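Local coordinates for esterase TesA (Pseudomonas aeruginosa, PDB 4JGG), which hydrolyses carboxylic esters as a secreted serine esterase, with highest activity on Tween detergents and short-chain p-nitrophenyl esters, and weak thioesterase activity on palmitoyl-coenzyme A, at residues Q41-L46 with P161-G166; G95-R100 with P104-Q109; N110-A115 with G149-Q154; Q171-A176 with L183-R188. All blocks are in the same frame, centred on the assembly; numbering follows the deposited sequence.

Contact 1 of 4, residues Q41-L46 with P161-G166; sequences QGWVAL and PFFLEG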
loop_
_atom_site.group_PDB
_atom_site.type_symbol
_atom_site.label_atom_id
_atom_site.label_comp_id
_atom_site.label_asym_id
_atom_site.label_seq_id
_atom_site.Cartn_x
_atom_site.Cartn_y
_atom_site.Cartn_z
ATOM N N GLN A 41 -14.914 4.352 6.752
ATOM C CA GLN A 41 -14.906 5.275 5.619
ATOM C C GLN A 41 -13.545 5.284 4.932
ATOM O O GLN A 41 -13.333 6.007 3.957
ATOM C CB GLN A 41 -15.259 6.694 6.075
ATOM C CG GLN A 41 -16.698 6.860 6.570
ATOM C CD GLN A 41 -17.733 6.765 5.449
ATOM O OE1 GLN A 41 -17.454 7.094 4.295
ATOM N NE2 GLN A 41 -18.938 6.313 5.792
ATOM N N GLY A 42 -12.629 4.474 5.450
ATOM C CA GLY A 42 -11.302 4.370 4.876
ATOM C C GLY A 42 -11.293 3.652 3.548
ATOM O O GLY A 42 -12.218 2.900 3.211
ATOM N N TRP A 43 -10.231 3.874 2.785
ATOM C CA TRP A 43 -10.171 3.368 1.424
ATOM C C TRP A 43 -10.350 1.844 1.320
ATOM O O TRP A 43 -11.005 1.354 0.401
ATOM C CB TRP A 43 -8.912 3.879 0.705
ATOM C CG TRP A 43 -7.690 3.018 0.810
ATOM C CD1 TRP A 43 -6.638 3.190 1.653
ATOM C CD2 TRP A 43 -7.386 1.869 0.009
ATOM N NE1 TRP A 43 -5.688 2.211 1.435
ATOM C CE2 TRP A 43 -6.129 1.385 0.435
ATOM C CE3 TRP A 43 -8.048 1.207 -1.026
ATOM C CZ2 TRP A 43 -5.527 0.265 -0.139
ATOM C CZ3 TRP A 43 -7.454 0.094 -1.590
ATOM C CH2 TRP A 43 -6.211 -0.372 -1.142
ATOM N N VAL A 44 -9.807 1.091 2.268
ATOM C CA VAL A 44 -9.934 -0.370 2.211
ATOM C C VAL A 44 -11.386 -0.800 2.420
ATOM O O VAL A 44 -11.889 -1.685 1.732
ATOM C CB VAL A 44 -9.031 -1.073 3.247
ATOM C CG1 VAL A 44 -9.443 -2.513 3.394
ATOM C CG2 VAL A 44 -7.562 -0.981 2.837
ATOM N N ALA A 45 -12.049 -0.147 3.365
ATOM C CA ALA A 45 -13.478 -0.310 3.593
ATOM C C ALA A 45 -14.274 -0.007 2.340
ATOM O O ALA A 45 -15.268 -0.672 2.047
ATOM C CB ALA A 45 -13.930 0.598 4.723
ATOM N N LEU A 46 -13.853 1.018 1.600
ATOM C CA LEU A 46 -14.539 1.376 0.372
ATOM C C LEU A 46 -14.258 0.340 -0.713
ATOM O O LEU A 46 -15.088 0.118 -1.608
ATOM C CB LEU A 46 -14.088 2.759 -0.118
ATOM C CG LEU A 46 -14.233 3.955 0.823
ATOM C CD1 LEU A 46 -13.816 5.225 0.083
ATOM C CD2 LEU A 46 -15.636 4.078 1.348
ATOM N N PRO A 161 2.369 3.141 -9.135
ATOM C CA PRO A 161 3.550 3.933 -8.767
ATOM C C PRO A 161 3.221 5.160 -7.934
ATOM O O PRO A 161 4.038 5.546 -7.095
ATOM C CB PRO A 161 4.140 4.349 -10.123
ATOM C CG PRO A 161 3.041 4.158 -11.118
ATOM C CD PRO A 161 2.220 3.007 -10.592
ATOM N N PHE A 162 2.053 5.756 -8.168
ATOM C CA PHE A 162 1.664 7.004 -7.520
ATOM C C PHE A 162 0.347 6.864 -6.765
ATOM O O PHE A 162 -0.660 7.473 -7.135
ATOM C CB PHE A 162 1.561 8.122 -8.564
ATOM C CG PHE A 162 2.701 8.124 -9.544
ATOM C CD1 PHE A 162 3.947 8.595 -9.171
ATOM C CD2 PHE A 162 2.533 7.631 -10.827
ATOM C CE1 PHE A 162 5.000 8.586 -10.060
ATOM C CE2 PHE A 162 3.587 7.624 -11.727
ATOM C CZ PHE A 162 4.819 8.099 -11.342
ATOM N N PHE A 163 0.366 6.057 -5.706
ATOM C CA PHE A 163 -0.826 5.762 -4.916
ATOM C C PHE A 163 -1.468 7.046 -4.408
ATOM O O PHE A 163 -2.679 7.140 -4.307
ATOM C CB PHE A 163 -0.448 4.831 -3.752
ATOM C CG PHE A 163 -1.555 4.569 -2.762
ATOM C CD1 PHE A 163 -2.847 4.297 -3.190
ATOM C CD2 PHE A 163 -1.283 4.528 -1.393
ATOM C CE1 PHE A 163 -3.860 4.031 -2.279
ATOM C CE2 PHE A 163 -2.291 4.254 -0.473
ATOM C CZ PHE A 163 -3.576 4.001 -0.914
ATOM N N LEU A 164 -0.659 8.055 -4.117
ATOM C CA LEU A 164 -1.210 9.272 -3.539
ATOM C C LEU A 164 -1.446 10.338 -4.605
ATOM O O LEU A 164 -1.504 11.528 -4.305
ATOM C CB LEU A 164 -0.307 9.799 -2.421
ATOM C CG LEU A 164 0.097 8.752 -1.385
ATOM C CD1 LEU A 164 1.050 9.378 -0.365
ATOM C CD2 LEU A 164 -1.121 8.172 -0.690
ATOM N N GLU A 165 -1.600 9.913 -5.853
ATOM C CA GLU A 165 -1.882 10.876 -6.910
ATOM C C GLU A 165 -3.136 11.681 -6.597
ATOM O O GLU A 165 -4.172 11.121 -6.270
ATOM C CB GLU A 165 -2.018 10.191 -8.261
ATOM C CG GLU A 165 -2.400 11.147 -9.380
ATOM C CD GLU A 165 -2.457 10.462 -10.727
ATOM O OE1 GLU A 165 -1.996 9.301 -10.820
ATOM O OE2 GLU A 165 -2.969 11.087 -11.684
ATOM N N GLY A 166 -3.033 13.006 -6.699
ATOM C CA GLY A 166 -4.166 13.880 -6.464
ATOM C C GLY A 166 -4.544 14.003 -4.997
ATOM O O GLY A 166 -5.549 14.635 -4.654
#
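Trp43 and Phe163 are where the backbones of 41-46 and 161-166 come closest, yet their CA atoms remain 11.5 Å apart, and two aromatic side chains span the gap. The setting is the alpha/beta/alpha fold of the SGNH hydrolases. Gly42 takes the N-cap position of helix 43-53, whose first turn is closed by Leu46 N donating to Gly42 O at 3.0 Å. On the other side, the loop after strand 158-160 folds into a type I beta turn from Phe162 to Glu165. The CB of Phe163 points toward the helix start, and its ring carries on in that direction with CG anti to the backbone N (chi1 173°). The result is an edge-to-face pair: the edge of the Phe163 ring comes down on one face of the Trp43 indole, over its five-membered ring, with the Phe163 and Trp43 centroids 5.3 Å apart and their planes at 64°. Val44 CG2 lies over the rim of the opposite face, 3.7 Å above the indole plane of Trp43. Leu128 of strand 124-128 touches both aromatics, which places the pair in the buried core; the side chain of Phe163 lies about 9 Å from that of Ser30, the probable nucleophile. Trp43 NE1 gives its hydrogen to Ser32 OG, while Phe163 CZ sits over the same nitrogen, 3.6 Å from NE1.

Contact 2 of 4, residues G95-R100 with P104-Q109; sequences GNDGLR and PAQLQQ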
loop_
_atom_site.group_PDB
_atom_site.type_symbol
_atom_site.label_atom_id
_atom_site.label_comp_id
_atom_site.label_asym_id
_atom_site.label_seq_id
_atom_site.Cartn_x
_atom_site.Cartn_y
_atom_site.Cartn_z
ATOM N N GLY A 95 6.576 3.889 3.267
ATOM C CA GLY A 95 6.347 5.299 3.509
ATOM C C GLY A 95 7.082 5.728 4.753
ATOM O O GLY A 95 7.634 6.828 4.825
ATOM N N ASN A 96 7.096 4.849 5.754
ATOM C CA ASN A 96 7.842 5.135 6.980
ATOM C C ASN A 96 9.338 5.025 6.794
ATOM O O ASN A 96 10.078 5.819 7.347
ATOM C CB ASN A 96 7.353 4.276 8.152
ATOM C CG ASN A 96 6.009 4.739 8.664
ATOM O OD1 ASN A 96 5.798 5.938 8.850
ATOM N ND2 ASN A 96 5.071 3.803 8.848
ATOM N N ASP A 97 9.784 4.072 5.985
ATOM C CA ASP A 97 11.211 3.965 5.690
ATOM C C ASP A 97 11.736 5.279 5.125
ATOM O O ASP A 97 12.827 5.706 5.457
ATOM C CB ASP A 97 11.497 2.848 4.686
ATOM C CG ASP A 97 11.084 1.478 5.201
ATOM O OD1 ASP A 97 9.960 1.352 5.728
ATOM O OD2 ASP A 97 11.898 0.544 5.091
ATOM N N GLY A 98 10.965 5.915 4.252
ATOM C CA GLY A 98 11.395 7.175 3.674
ATOM C C GLY A 98 11.278 8.341 4.630
ATOM O O GLY A 98 12.167 9.191 4.728
ATOM N N LEU A 99 10.166 8.392 5.343
ATOM C CA LEU A 99 9.888 9.486 6.248
ATOM C C LEU A 99 10.920 9.510 7.379
ATOM O O LEU A 99 11.179 10.561 7.977
ATOM C CB LEU A 99 8.480 9.330 6.808
ATOM C CG LEU A 99 7.858 10.526 7.511
ATOM C CD1 LEU A 99 7.457 11.562 6.493
ATOM C CD2 LEU A 99 6.657 10.059 8.327
ATOM N N ARG A 100 11.509 8.345 7.652
ATOM C CA ARG A 100 12.536 8.187 8.678
ATOM C C ARG A 100 13.958 8.364 8.162
ATOM O O ARG A 100 14.898 8.408 8.943
ATOM C CB ARG A 100 12.451 6.797 9.303
ATOM C CG ARG A 100 11.211 6.552 10.119
ATOM C CD ARG A 100 11.311 5.230 10.824
ATOM N NE ARG A 100 9.989 4.672 11.031
ATOM C CZ ARG A 100 9.732 3.556 11.701
ATOM N NH1 ARG A 100 10.720 2.854 12.250
ATOM N NH2 ARG A 100 8.473 3.147 11.822
ATOM N N PRO A 104 17.311 3.379 1.294
ATOM C CA PRO A 104 16.513 2.939 0.150
ATOM C C PRO A 104 16.804 1.504 -0.268
ATOM O O PRO A 104 15.924 0.840 -0.808
ATOM C CB PRO A 104 16.953 3.892 -0.961
ATOM C CG PRO A 104 17.381 5.114 -0.247
ATOM C CD PRO A 104 18.003 4.652 1.028
ATOM N N ALA A 105 18.025 1.031 -0.039
ATOM C CA ALA A 105 18.395 -0.310 -0.491
ATOM C C ALA A 105 17.721 -1.389 0.353
ATOM O O ALA A 105 17.276 -2.412 -0.178
ATOM C CB ALA A 105 19.901 -0.480 -0.486
ATOM N N GLN A 106 17.644 -1.158 1.665
ATOM C CA GLN A 106 16.980 -2.103 2.561
ATOM C C GLN A 106 15.474 -2.162 2.296
ATOM O O GLN A 106 14.839 -3.197 2.514
ATOM C CB GLN A 106 17.275 -1.784 4.039
ATOM C CG GLN A 106 16.934 -0.351 4.487
ATOM C CD GLN A 106 15.517 -0.218 5.059
ATOM O OE1 GLN A 106 15.013 -1.130 5.729
ATOM N NE2 GLN A 106 14.880 0.919 4.803
ATOM N N LEU A 107 14.910 -1.055 1.824
ATOM C CA LEU A 107 13.503 -1.022 1.423
ATOM C C LEU A 107 13.301 -1.967 0.257
ATOM O O LEU A 107 12.371 -2.781 0.243
ATOM C CB LEU A 107 13.082 0.390 1.005
ATOM C CG LEU A 107 11.657 0.513 0.456
ATOM C CD1 LEU A 107 10.613 0.041 1.473
ATOM C CD2 LEU A 107 11.350 1.936 -0.007
ATOM N N GLN A 108 14.186 -1.856 -0.727
ATOM C CA GLN A 108 14.100 -2.672 -1.929
ATOM C C GLN A 108 14.222 -4.150 -1.565
ATOM O O GLN A 108 13.506 -4.993 -2.095
ATOM C CB GLN A 108 15.193 -2.263 -2.924
ATOM C CG GLN A 108 14.862 -2.597 -4.375
ATOM C CD GLN A 108 14.975 -4.079 -4.673
ATOM O OE1 GLN A 108 15.550 -4.837 -3.894
ATOM N NE2 GLN A 108 14.424 -4.501 -5.811
ATOM N N GLN A 109 15.122 -4.460 -0.643
ATOM C CA GLN A 109 15.325 -5.842 -0.213
ATOM C C GLN A 109 14.095 -6.420 0.505
ATOM O O GLN A 109 13.597 -7.507 0.174
ATOM C CB GLN A 109 16.549 -5.905 0.707
ATOM C CG GLN A 109 16.916 -7.303 1.189
ATOM C CD GLN A 109 17.992 -7.271 2.263
ATOM O OE1 GLN A 109 17.860 -6.570 3.271
ATOM N NE2 GLN A 109 19.066 -8.021 2.049
HETATM O O HOH W 1 12.380 -1.190 7.206
#
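Asp97 reaches across to Gln106 and Leu107, joining the short helix 95-99 to the start of helix 104-121 within the alpha/beta/alpha SGNH fold. Asp97 closes the Gly-x-Asn-Asp signature known as block III in this family, and its CA lies 7.0 Å from that of Leu107. The tight part of the contact is gathered round the buried carboxylate. Gln106 has CG between its backbone N and carbonyl carbon (chi1 55°), and a further bend at chi2 swings the amide back toward Asp97. Gln106 NE2 then donates to Asp97 OD2 at 3.0 Å, on the anti side of the carboxylate and somewhat out of its plane; the bond is bent, with 148° at the hydrogen. The amide and carboxylate planes are nearly parallel, 11° apart. Beside this bond a methyl of Leu107 rests against the carboxylate, CD1 lying 3.9 Å from Asp97 OD2, and the leucine continues onto Val147 of helix 138-155. Ser70 OG, at the start of helix 70-84, is a further hydrogen-bonding partner of OD2. Counting a water, three groups grip this one oxygen, which would tend to stabilise a negative charge there and helps to fix the rotation of the carboxylate. Gln106 NE2 is itself shared, since it also donates to Ala103 O in the connecting loop. The looser side is that of the partly exposed Gln106, where the water bridges the pair, donating to Asp97 OD2 at 2.8 Å and to Gln106 OE1 at 3.0 Å.

Contact 3 of 4, residues N110-A115 with G149-Q154; sequences NLASMA and GAVAAQ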
loop_
_atom_site.group_PDB
_atom_site.type_symbol
_atom_site.label_atom_id
_atom_site.label_comp_id
_atom_site.label_asym_id
_atom_site.label_seq_id
_atom_site.Cartn_x
_atom_site.Cartn_y
_atom_site.Cartn_z
ATOM N N ASN A 110 13.621 -5.691 1.507
ATOM C CA ASN A 110 12.458 -6.103 2.274
ATOM C C ASN A 110 11.186 -6.263 1.435
ATOM O O ASN A 110 10.488 -7.267 1.550
ATOM C CB ASN A 110 12.215 -5.124 3.418
ATOM C CG ASN A 110 13.315 -5.165 4.455
ATOM O OD1 ASN A 110 13.993 -6.186 4.612
ATOM N ND2 ASN A 110 13.495 -4.058 5.179
ATOM N N LEU A 111 10.889 -5.280 0.590
ATOM C CA LEU A 111 9.687 -5.343 -0.243
ATOM C C LEU A 111 9.785 -6.484 -1.252
ATOM O O LEU A 111 8.836 -7.221 -1.452
ATOM C CB LEU A 111 9.453 -4.020 -0.986
ATOM C CG LEU A 111 8.962 -2.772 -0.247
ATOM C CD1 LEU A 111 8.908 -1.619 -1.240
ATOM C CD2 LEU A 111 7.580 -2.979 0.390
ATOM N N ALA A 112 10.947 -6.617 -1.881
ATOM C CA ALA A 112 11.210 -7.707 -2.806
ATOM C C ALA A 112 10.941 -9.062 -2.161
ATOM O O ALA A 112 10.236 -9.887 -2.736
ATOM C CB ALA A 112 12.655 -7.630 -3.309
ATOM N N SER A 113 11.508 -9.272 -0.969
ATOM C CA SER A 113 11.332 -10.499 -0.199
ATOM C C SER A 113 9.868 -10.737 0.190
ATOM O O SER A 113 9.386 -11.869 0.129
ATOM C CB SER A 113 12.218 -10.474 1.047
ATOM O OG SER A 113 12.074 -11.670 1.791
ATOM N N MET A 114 9.160 -9.675 0.569
ATOM C CA MET A 114 7.717 -9.772 0.827
ATOM C C MET A 114 6.976 -10.253 -0.408
ATOM O O MET A 114 6.091 -11.088 -0.305
ATOM C CB MET A 114 7.109 -8.422 1.253
ATOM C CG MET A 114 7.468 -7.914 2.652
ATOM S SD MET A 114 6.503 -6.434 3.096
ATOM C CE MET A 114 4.867 -7.129 3.329
ATOM N N ALA A 115 7.307 -9.686 -1.567
ATOM C CA ALA A 115 6.618 -10.019 -2.812
ATOM C C ALA A 115 6.951 -11.439 -3.222
ATOM O O ALA A 115 6.107 -12.160 -3.750
ATOM C CB ALA A 115 6.980 -9.040 -3.923
ATOM N N GLY A 149 9.197 0.678 -8.271
ATOM C CA GLY A 149 9.295 0.196 -9.643
ATOM C C GLY A 149 10.352 -0.884 -9.800
ATOM O O GLY A 149 10.194 -1.821 -10.583
ATOM N N ALA A 150 11.429 -0.760 -9.037
ATOM C CA ALA A 150 12.508 -1.738 -9.064
ATOM C C ALA A 150 12.015 -3.093 -8.560
ATOM O O ALA A 150 12.240 -4.125 -9.196
ATOM C CB ALA A 150 13.681 -1.257 -8.210
ATOM N N VAL A 151 11.342 -3.085 -7.411
ATOM C CA VAL A 151 10.789 -4.313 -6.837
ATOM C C VAL A 151 9.762 -4.973 -7.755
ATOM O O VAL A 151 9.790 -6.188 -7.956
ATOM C CB VAL A 151 10.166 -4.069 -5.453
ATOM C CG1 VAL A 151 9.635 -5.386 -4.880
ATOM C CG2 VAL A 151 11.204 -3.460 -4.518
ATOM N N ALA A 152 8.863 -4.170 -8.318
ATOM C CA ALA A 152 7.875 -4.684 -9.251
ATOM C C ALA A 152 8.555 -5.343 -10.448
ATOM O O ALA A 152 8.116 -6.393 -10.920
ATOM C CB ALA A 152 6.929 -3.579 -9.695
ATOM N N ALA A 153 9.631 -4.729 -10.927
ATOM C CA ALA A 153 10.405 -5.281 -12.029
ATOM C C ALA A 153 10.990 -6.626 -11.641
ATOM O O ALA A 153 10.822 -7.623 -12.347
ATOM C CB ALA A 153 11.526 -4.322 -12.419
ATOM N N GLN A 154 11.680 -6.636 -10.507
ATOM C CA GLN A 154 12.414 -7.805 -10.047
ATOM C C GLN A 154 11.515 -8.989 -9.723
ATOM O O GLN A 154 11.846 -10.132 -10.052
ATOM C CB GLN A 154 13.247 -7.429 -8.818
ATOM C CG GLN A 154 14.068 -8.554 -8.224
ATOM C CD GLN A 154 14.838 -8.080 -7.011
ATOM O OE1 GLN A 154 14.791 -6.901 -6.672
ATOM N NE2 GLN A 154 15.550 -8.988 -6.352
#
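Gln154 OE1 accepts a hydrogen bond from Gln108 NE2, and the same oxygen lies 4.1 Å from Ala112 CB, one turn further along the helix that carries Gln108. This polar link is at the exposed margin of an otherwise apolar helix-helix contact. The glutamine gets there by standing fully extended, with CG anti to the backbone N (chi1 180°), so that its amide end reaches across to the neighbouring helix. Further in, Val151 does most of the packing. Its CG1 is pressed onto backbone rather than onto a side chain, 3.5 Å from Ala112 CA and equally close to Ala112 N. CG1 of Val151 is also 3.8 Å from Leu111 C. The second branch, CG2 of Val151, meets Leu111 CB at 4.0 Å. Both methyls thus sit over the Leu111-Ala112 peptide, CG1 nearer Ala112 and CG2 nearer Leu111 CB. The backbones come near each other here, with the CA atoms of Ala112 and Val151 5.3 Å apart, and the small side chain of Ala112 is consistent with this. The axes of the two segments approach to 9.3 Å at a crossing angle of -35°. The helices run broadly in the same direction, as expected for successive beta-alpha-beta crossovers of a parallel alpha/beta/alpha sandwich: helix 104-121 leads into strand 124-128 and helix 138-155 into strand 158-160, while helix 70-84 packs on helix 104-121 through Leu74, which touches Ser113 and Met114.

Contact 4 of 4, residues Q171-A176 with L183-R188; sequences QGMMQA and LAAQPR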
loop_
_atom_site.group_PDB
_atom_site.type_symbol
_atom_site.label_atom_id
_atom_site.label_comp_id
_atom_site.label_asym_id
_atom_site.label_seq_id
_atom_site.Cartn_x
_atom_site.Cartn_y
_atom_site.Cartn_z
ATOM N N GLN A 171 -4.448 20.550 -0.763
ATOM C CA GLN A 171 -5.223 21.059 0.359
ATOM C C GLN A 171 -6.606 20.427 0.352
ATOM O O GLN A 171 -7.216 20.255 -0.707
ATOM C CB GLN A 171 -5.346 22.585 0.299
ATOM C CG GLN A 171 -6.096 23.177 1.484
ATOM C CD GLN A 171 -6.279 24.677 1.378
ATOM O OE1 GLN A 171 -5.548 25.354 0.653
ATOM N NE2 GLN A 171 -7.266 25.204 2.100
ATOM N N GLY A 172 -7.099 20.095 1.538
ATOM C CA GLY A 172 -8.371 19.408 1.671
ATOM C C GLY A 172 -8.196 17.905 1.690
ATOM O O GLY A 172 -8.936 17.199 2.367
ATOM N N MET A 173 -7.206 17.415 0.954
ATOM C CA MET A 173 -7.008 15.975 0.806
ATOM C C MET A 173 -6.098 15.397 1.896
ATOM O O MET A 173 -6.254 14.243 2.305
ATOM C CB MET A 173 -6.460 15.659 -0.590
ATOM C CG MET A 173 -7.433 16.012 -1.706
ATOM S SD MET A 173 -8.986 15.131 -1.505
ATOM C CE MET A 173 -8.873 13.983 -2.866
ATOM N N MET A 174 -5.159 16.219 2.357
ATOM C CA MET A 174 -4.230 15.852 3.421
ATOM C C MET A 174 -4.698 16.385 4.762
ATOM O O MET A 174 -5.266 17.467 4.831
ATOM C CB MET A 174 -2.844 16.434 3.138
ATOM C CG MET A 174 -2.134 15.765 1.991
ATOM S SD MET A 174 -2.609 14.035 1.904
ATOM C CE MET A 174 -1.566 13.317 3.136
ATOM N N GLN A 175 -4.443 15.637 5.832
ATOM C CA GLN A 175 -4.596 16.199 7.163
ATOM C C GLN A 175 -3.453 17.197 7.352
ATOM O O GLN A 175 -2.531 17.247 6.542
ATOM C CB GLN A 175 -4.572 15.110 8.242
ATOM C CG GLN A 175 -5.642 14.030 8.034
ATOM C CD GLN A 175 -5.537 12.890 9.029
ATOM O OE1 GLN A 175 -5.132 13.091 10.172
ATOM N NE2 GLN A 175 -5.889 11.684 8.595
ATOM N N ALA A 176 -3.526 17.983 8.419
ATOM C CA ALA A 176 -2.588 19.087 8.663
ATOM C C ALA A 176 -1.094 18.713 8.662
ATOM O O ALA A 176 -0.246 19.543 8.317
ATOM C CB ALA A 176 -2.957 19.800 9.961
ATOM N N LEU A 183 -10.234 12.418 5.429
ATOM C CA LEU A 183 -11.430 11.694 4.998
ATOM C C LEU A 183 -11.757 11.937 3.520
ATOM O O LEU A 183 -12.084 11.006 2.783
ATOM C CB LEU A 183 -12.612 12.115 5.879
ATOM C CG LEU A 183 -13.956 11.422 5.675
ATOM C CD1 LEU A 183 -13.792 9.933 5.911
ATOM C CD2 LEU A 183 -14.994 12.012 6.616
ATOM N N ALA A 184 -11.642 13.186 3.082
ATOM C CA ALA A 184 -12.034 13.562 1.725
ATOM C C ALA A 184 -11.212 12.853 0.649
ATOM O O ALA A 184 -11.620 12.785 -0.514
ATOM C CB ALA A 184 -11.940 15.064 1.553
ATOM N N ALA A 185 -10.065 12.314 1.044
ATOM C CA ALA A 185 -9.146 11.687 0.099
ATOM C C ALA A 185 -9.450 10.215 -0.148
ATOM O O ALA A 185 -8.948 9.626 -1.109
ATOM C CB ALA A 185 -7.714 11.835 0.591
ATOM N N GLN A 186 -10.251 9.615 0.724
ATOM C CA GLN A 186 -10.417 8.154 0.708
ATOM C C GLN A 186 -10.965 7.604 -0.612
ATOM O O GLN A 186 -10.459 6.594 -1.126
ATOM C CB GLN A 186 -11.234 7.666 1.915
ATOM C CG GLN A 186 -10.667 8.067 3.284
ATOM C CD GLN A 186 -9.226 7.628 3.488
ATOM O OE1 GLN A 186 -8.906 6.446 3.410
ATOM N NE2 GLN A 186 -8.350 8.587 3.749
ATOM N N PRO A 187 -11.998 8.265 -1.174
ATOM C CA PRO A 187 -12.448 7.885 -2.516
ATOM C C PRO A 187 -11.321 7.895 -3.534
ATOM O O PRO A 187 -11.196 6.935 -4.291
ATOM C CB PRO A 187 -13.484 8.960 -2.840
ATOM C CG PRO A 187 -14.088 9.276 -1.538
ATOM C CD PRO A 187 -12.945 9.200 -0.536
ATOM N N ARG A 188 -10.499 8.949 -3.532
ATOM C CA ARG A 188 -9.415 9.072 -4.503
ATOM C C ARG A 188 -8.359 7.983 -4.333
ATOM O O ARG A 188 -7.896 7.409 -5.314
ATOM C CB ARG A 188 -8.745 10.447 -4.427
ATOM C CG ARG A 188 -7.642 10.614 -5.466
ATOM C CD ARG A 188 -8.235 10.706 -6.863
ATOM N NE ARG A 188 -7.268 10.470 -7.932
ATOM C CZ ARG A 188 -6.676 11.433 -8.633
ATOM N NH1 ARG A 188 -6.930 12.702 -8.364
ATOM N NH2 ARG A 188 -5.818 11.123 -9.591
#
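Met173 lies against Ala184 and Ala185, and its side chain can be traced atom by atom along the backbone of 184-185, leading into helix 186-197. CB begins beside the methyl of Ala185, 4.2 Å from its CB. CG is placed anti to the carbonyl carbon, and the bend at chi2 (-58°) then turns the chain over the backbone of Ala184 and Ala185. SD settles 3.7 Å from Ala184 O and at much the same distance from Ala185 CA. A second bend brings CE alongside the same backbone, 3.8 Å from Ala185 CA, and on to the root of Arg188, whose CB it meets at 3.9 Å. The arginine heads elsewhere, and its NE is hydrogen-bonded to Asn192 OD1 further down the helix. The backbone of the loop joins in as well. Met173 O faces Ala185 CB at 3.3 Å, and Gly172 O lies near Ala184 CB, so both alanine methyls are met by successive carbonyls. Gly172 has backbone angles (phi 92°) suited to a residue without a side chain. No side-chain polar bond links the two segments; the contact is made by van der Waals touch at the surface. It closes the base of the loop that carries Asp177 and His180, the probable catalytic pair in the Asp-x-x-His arrangement of SGNH hydrolases, and a backbone hydrogen bond between Met173 and Ala182 braces the same loop. The whole lies at the N-terminal end of helix 186-197, after strand 158-160, where Gln186 and Pro187 pack on Leu46 of helix 43-53.

Contacts 1, 2 and 3 are buried, whereas contact 4 lies at the surface. Contacts 2 and 3 share helix 104-121, with centres about 12 Å apart, and meet directly where Gln108 bonds Gln154. Contacts 1 and 4 touch too, through Trp43 N and Gln186 OE1, which ties helix 43-53 to helix 186-197. Contact 1 lies across the centre of the chain from contacts 2 and 3. Chemistry follows position: an aromatic pair in the core at 41-46 with 161-166, a water-assisted carboxylate at 95-100 with 104-109, aliphatic helix packing away from the catalytic residues at 110-115 with 149-154, and methionine over backbone at 171-176 with 183-188.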